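Local coordinates for protein transcriptional regulator ComR (Streptococcus vestibularis F0396, PDB 6HU8) that probably binds DNA as a peptide-responsive transcriptional regulator of the RNPP family, controlling competence in the ComRS signalling system, and is seen here without its pheromone, at residues A[150-155]-A[185-190]; A[192-195]-A[201-204]. All blocks are in the same frame, centred on the assembly; numbering follows the deposited sequence.

Contact 1 of 2, residues A[150-155]-A[185-190]; sequences EQVKRK and DRIVDR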
loop_
_atom_site.group_PDB
_atom_site.type_symbol
_atom_site.label_atom_id
_atom_site.label_comp_id
_atom_site.label_asym_id
_atom_site.label_seq_id
_atom_site.Cartn_x
_atom_site.Cartn_y
_atom_site.Cartn_z
ATOM N N GLU A 150 -9.286 0.995 -8.541
ATOM C CA GLU A 150 -10.443 1.806 -8.965
ATOM C C GLU A 150 -11.282 2.214 -7.758
ATOM O O GLU A 150 -11.825 3.307 -7.708
ATOM C CB GLU A 150 -11.346 1.055 -9.940
ATOM C CG GLU A 150 -10.977 1.157 -11.384
ATOM C CD GLU A 150 -10.914 2.594 -11.874
ATOM O OE1 GLU A 150 -11.845 3.388 -11.605
ATOM O OE2 GLU A 150 -9.900 2.931 -12.514
ATOM N N GLN A 151 -11.410 1.308 -6.795
ATOM C CA GLN A 151 -12.215 1.586 -5.620
ATOM C C GLN A 151 -11.475 2.576 -4.709
ATOM O O GLN A 151 -12.090 3.447 -4.091
ATOM C CB GLN A 151 -12.564 0.275 -4.904
ATOM C CG GLN A 151 -13.667 -0.467 -5.669
ATOM C CD GLN A 151 -13.868 -1.914 -5.249
ATOM O OE1 GLN A 151 -13.025 -2.517 -4.599
ATOM N NE2 GLN A 151 -14.998 -2.478 -5.643
ATOM N N VAL A 152 -10.152 2.492 -4.668
ATOM C CA VAL A 152 -9.393 3.396 -3.799
ATOM C C VAL A 152 -9.501 4.838 -4.323
ATOM O O VAL A 152 -9.568 5.790 -3.536
ATOM C CB VAL A 152 -7.911 2.960 -3.685
ATOM C CG1 VAL A 152 -7.020 4.117 -3.229
ATOM C CG2 VAL A 152 -7.795 1.774 -2.746
ATOM N N LYS A 153 -9.556 4.984 -5.648
ATOM C CA LYS A 153 -9.693 6.298 -6.281
ATOM C C LYS A 153 -10.885 7.101 -5.749
ATOM O O LYS A 153 -10.868 8.329 -5.767
ATOM C CB LYS A 153 -9.836 6.154 -7.798
ATOM C CG LYS A 153 -8.588 5.701 -8.546
ATOM C CD LYS A 153 -8.947 5.452 -10.014
ATOM C CE LYS A 153 -7.769 4.956 -10.830
ATOM N NZ LYS A 153 -8.091 4.731 -12.287
ATOM N N ARG A 154 -11.916 6.409 -5.275
ATOM C CA ARG A 154 -13.145 7.073 -4.846
ATOM C C ARG A 154 -13.185 7.332 -3.344
ATOM O O ARG A 154 -14.143 7.926 -2.850
ATOM C CB ARG A 154 -14.377 6.237 -5.240
ATOM C CG ARG A 154 -14.429 5.803 -6.699
ATOM C CD ARG A 154 -15.261 6.763 -7.562
ATOM N NE ARG A 154 -16.616 6.930 -7.033
ATOM C CZ ARG A 154 -17.687 6.245 -7.433
ATOM N NH1 ARG A 154 -18.859 6.492 -6.862
ATOM N NH2 ARG A 154 -17.604 5.324 -8.396
ATOM N N LYS A 155 -12.165 6.877 -2.616
ATOM C CA LYS A 155 -12.181 6.950 -1.153
ATOM C C LYS A 155 -11.546 8.246 -0.666
ATOM O O LYS A 155 -10.662 8.793 -1.320
ATOM C CB LYS A 155 -11.447 5.755 -0.527
ATOM C CG LYS A 155 -12.165 4.408 -0.629
ATOM C CD LYS A 155 -11.400 3.325 0.134
ATOM C CE LYS A 155 -11.799 1.925 -0.332
ATOM N NZ LYS A 155 -11.051 0.847 0.386
ATOM N N ASP A 185 -2.200 13.161 -9.248
ATOM C CA ASP A 185 -2.472 14.305 -8.384
ATOM C C ASP A 185 -3.622 14.025 -7.419
ATOM O O ASP A 185 -3.598 14.474 -6.275
ATOM C CB ASP A 185 -2.781 15.564 -9.209
ATOM C CG ASP A 185 -1.580 16.061 -10.004
ATOM O OD1 ASP A 185 -0.472 15.513 -9.833
ATOM O OD2 ASP A 185 -1.740 17.010 -10.803
ATOM N N ARG A 186 -4.635 13.292 -7.872
ATOM C CA ARG A 186 -5.746 12.961 -6.988
ATOM C C ARG A 186 -5.271 12.069 -5.850
ATOM O O ARG A 186 -5.628 12.279 -4.691
ATOM C CB ARG A 186 -6.875 12.264 -7.746
ATOM C CG ARG A 186 -8.088 11.943 -6.868
ATOM C CD ARG A 186 -8.633 10.531 -7.116
ATOM N NE ARG A 186 -8.540 10.136 -8.523
ATOM C CZ ARG A 186 -9.502 10.318 -9.430
ATOM N NH1 ARG A 186 -9.319 9.915 -10.685
ATOM N NH2 ARG A 186 -10.648 10.897 -9.084
ATOM N N ILE A 187 -4.468 11.066 -6.183
ATOM C CA ILE A 187 -3.981 10.143 -5.159
ATOM C C ILE A 187 -3.062 10.866 -4.170
ATOM O O ILE A 187 -3.258 10.778 -2.948
ATOM C CB ILE A 187 -3.247 8.941 -5.797
ATOM C CG1 ILE A 187 -4.249 8.009 -6.491
ATOM C CG2 ILE A 187 -2.479 8.165 -4.759
ATOM C CD1 ILE A 187 -5.293 7.448 -5.552
ATOM N N VAL A 188 -2.080 11.603 -4.697
ATOM C CA VAL A 188 -1.148 12.353 -3.854
ATOM C C VAL A 188 -1.912 13.264 -2.911
ATOM O O VAL A 188 -1.643 13.287 -1.712
ATOM C CB VAL A 188 -0.151 13.207 -4.686
ATOM C CG1 VAL A 188 0.691 14.087 -3.772
ATOM C CG2 VAL A 188 0.740 12.312 -5.528
ATOM N N ASP A 189 -2.883 13.995 -3.455
ATOM C CA ASP A 189 -3.629 14.958 -2.657
ATOM C C ASP A 189 -4.381 14.280 -1.511
ATOM O O ASP A 189 -4.460 14.810 -0.400
ATOM C CB ASP A 189 -4.600 15.748 -3.541
ATOM C CG ASP A 189 -5.546 16.618 -2.730
ATOM O OD1 ASP A 189 -5.087 17.646 -2.189
ATOM O OD2 ASP A 189 -6.744 16.263 -2.613
ATOM N N ARG A 190 -4.923 13.098 -1.777
ATOM C CA ARG A 190 -5.690 12.398 -0.758
ATOM C C ARG A 190 -4.754 11.745 0.256
ATOM O O ARG A 190 -5.063 11.684 1.447
ATOM C CB ARG A 190 -6.619 11.360 -1.398
ATOM C CG ARG A 190 -7.699 10.878 -0.459
ATOM C CD ARG A 190 -8.495 12.060 0.088
ATOM N NE ARG A 190 -9.410 12.611 -0.913
ATOM C CZ ARG A 190 -10.094 13.744 -0.760
ATOM N NH1 ARG A 190 -9.966 14.455 0.358
ATOM N NH2 ARG A 190 -10.910 14.165 -1.726
#
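The turn from Val-152 to Lys-155 lies against one flank of helix 181-192, with the backbones closest at Lys-153 and Ile-187, whose CA atoms are 7.0 Å apart. This type I beta turn brings two carbonyl groups round to the helix. The first, Lys-153 O, rests on the aliphatic part of Arg-186, 3.4 Å from its CD. The second, Lys-155 O, meets Arg-190 CG at 3.7 Å. Both arginines begin alike, with CG anti to the backbone N (chi1 -178° in Arg-186); both chains then bend at chi2 and chi3, which leaves methylene groups, not guanidinium nitrogens, closest to the turn. Lys-153 CB sits over one face of the Arg-186 guanidinium, offset toward its rim. In this all-helical tetratricopeptide-type array, helix 160-173 completes the apolar side: Val-152 CG1 approaches Ile-187 CD1 at 4.4 Å, and Ile-166 touches both residues. Lys-153 extends away along its own segment to Glu-150, where NZ and OE2 form a 2.6 Å salt bridge on the syn side of the carboxylate, 35° out of its plane. Lys-155 likewise leads its ammonium away from helix 181-192, to a salt bridge with Asp-162.

Contact 2 of 2, residues A[192-195]-A[201-204]; sequences LKQN and AYNI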
loop_
_atom_site.group_PDB
_atom_site.type_symbol
_atom_site.label_atom_id
_atom_site.label_comp_id
_atom_site.label_asym_id
_atom_site.label_seq_id
_atom_site.Cartn_x
_atom_site.Cartn_y
_atom_site.Cartn_z
ATOM N N LEU A 192 -1.911 13.004 1.175
ATOM C CA LEU A 192 -1.467 14.135 1.980
ATOM C C LEU A 192 -2.478 14.579 3.043
ATOM O O LEU A 192 -2.096 15.215 4.029
ATOM C CB LEU A 192 -1.123 15.316 1.069
ATOM C CG LEU A 192 0.191 15.162 0.307
ATOM C CD1 LEU A 192 0.414 16.328 -0.657
ATOM C CD2 LEU A 192 1.345 15.026 1.301
ATOM N N LYS A 193 -3.749 14.234 2.866
ATOM C CA LYS A 193 -4.783 14.650 3.818
ATOM C C LYS A 193 -5.138 13.589 4.855
ATOM O O LYS A 193 -6.012 13.811 5.695
ATOM C CB LYS A 193 -6.059 15.051 3.083
ATOM C CG LYS A 193 -5.954 16.303 2.226
ATOM C CD LYS A 193 -7.277 16.528 1.489
ATOM C CE LYS A 193 -7.230 17.730 0.558
ATOM N NZ LYS A 193 -8.607 18.031 0.069
ATOM N N GLN A 194 -4.476 12.437 4.807
ATOM C CA GLN A 194 -4.794 11.368 5.752
ATOM C C GLN A 194 -4.423 11.772 7.167
ATOM O O GLN A 194 -3.350 12.346 7.410
ATOM C CB GLN A 194 -4.082 10.063 5.369
ATOM C CG GLN A 194 -4.539 9.484 4.030
ATOM C CD GLN A 194 -6.045 9.298 3.962
ATOM O OE1 GLN A 194 -6.614 8.519 4.723
ATOM N NE2 GLN A 194 -6.696 10.021 3.056
ATOM N N ASN A 195 -5.320 11.486 8.102
ATOM C CA ASN A 195 -5.001 11.665 9.504
ATOM C C ASN A 195 -3.810 10.785 9.846
ATOM O O ASN A 195 -3.623 9.733 9.239
ATOM C CB ASN A 195 -6.198 11.327 10.397
ATOM C CG ASN A 195 -5.835 11.336 11.877
ATOM O OD1 ASN A 195 -5.420 12.366 12.423
ATOM N ND2 ASN A 195 -5.970 10.184 12.530
ATOM N N ALA A 201 2.043 0.348 12.209
ATOM C CA ALA A 201 1.833 -0.386 10.964
ATOM C C ALA A 201 1.255 0.535 9.898
ATOM O O ALA A 201 1.737 0.569 8.754
ATOM C CB ALA A 201 0.917 -1.572 11.188
ATOM N N TYR A 202 0.233 1.298 10.283
ATOM C CA TYR A 202 -0.422 2.215 9.357
ATOM C C TYR A 202 0.543 3.319 8.942
ATOM O O TYR A 202 0.652 3.678 7.751
ATOM C CB TYR A 202 -1.685 2.821 9.987
ATOM C CG TYR A 202 -2.437 3.751 9.048
ATOM C CD1 TYR A 202 -3.418 3.265 8.188
ATOM C CD2 TYR A 202 -2.159 5.112 9.015
ATOM C CE1 TYR A 202 -4.104 4.110 7.336
ATOM C CE2 TYR A 202 -2.836 5.958 8.163
ATOM C CZ TYR A 202 -3.805 5.454 7.325
ATOM O OH TYR A 202 -4.477 6.298 6.465
ATOM N N ASN A 203 1.255 3.858 9.924
ATOM C CA ASN A 203 2.170 4.956 9.658
ATOM C C ASN A 203 3.351 4.509 8.810
ATOM O O ASN A 203 3.880 5.295 8.033
ATOM C CB ASN A 203 2.656 5.578 10.958
ATOM C CG ASN A 203 1.560 6.316 11.682
ATOM O OD1 ASN A 203 0.517 6.613 11.102
ATOM N ND2 ASN A 203 1.780 6.613 12.952
ATOM N N ILE A 204 3.763 3.251 8.938
ATOM C CA ILE A 204 4.844 2.768 8.082
ATOM C C ILE A 204 4.373 2.669 6.622
ATOM O O ILE A 204 5.102 3.053 5.709
ATOM C CB ILE A 204 5.383 1.422 8.566
ATOM C CG1 ILE A 204 6.165 1.646 9.864
ATOM C CG2 ILE A 204 6.312 0.828 7.549
ATOM C CD1 ILE A 204 6.967 0.453 10.341
#
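A short loop meeting the helix it leads into makes this a local contact, in which the Gln-194 side chain and the Asn-195 carbonyl meet Tyr-202 near the start of helix 200-219. It sits at the inter-helix connection after helix 181-192, within the alpha-solenoid of the tetratricopeptide-type domain. No hydrogen bond crosses between the segments, and the nearest backbones, at Asn-195 and Asn-203, keep their CA atoms 9.8 Å apart; the tyrosine side chain makes most of the approach. Tyr-202 reaches from the helix toward the loop because chi1 of -178° swings its ring away from the backbone N, and its hydroxyl arrives beside the glutamine. The two side chains cross at about a right angle, amide and ring planes 48° apart. What joins them is a shared third partner: Tyr-202 OH is hydrogen-bonded to Phe-158 O, while Gln-194 OE1 accepts from Phe-158 N. The other end of the amide, Gln-194 NE2, is held by Arg-190 O and Lys-156 O, so bonds at both ends should restrict its rotation. Helix 160-173 adds apolar contact to the tyrosine through Leu-163. On the loop backbone, Asn-195 O approaches Tyr-202 CE2 obliquely at 4.0 Å. Next to the Phe-158 backbone, Gln-194 OE1 and Tyr-202 OH lie 3.5 Å apart, and Gln-194 CB is 3.9 Å from the same hydroxyl oxygen.

Followed from the N terminus, the chain leaves helix 139-152, runs through helix 160-173 and returns along helix 181-192, where contact 1 closes a loop spanning 29 intervening residues. Contact 2 begins almost at once, in the loop beyond that helix, and closes a much shorter loop of five residues against helix 200-219. The two are therefore in series, neither nesting nor crossing, with centres about 14 Å apart. Their segments adjoin in sequence, and the bond from Gln-194 NE2 to Arg-190 O joins them; Phe-158, between the two segments of contact 1, neighbours both. Together they illustrate how a helical solenoid can combine a longer-range helix-to-turn contact with a local one between an inter-helix loop and the next helix.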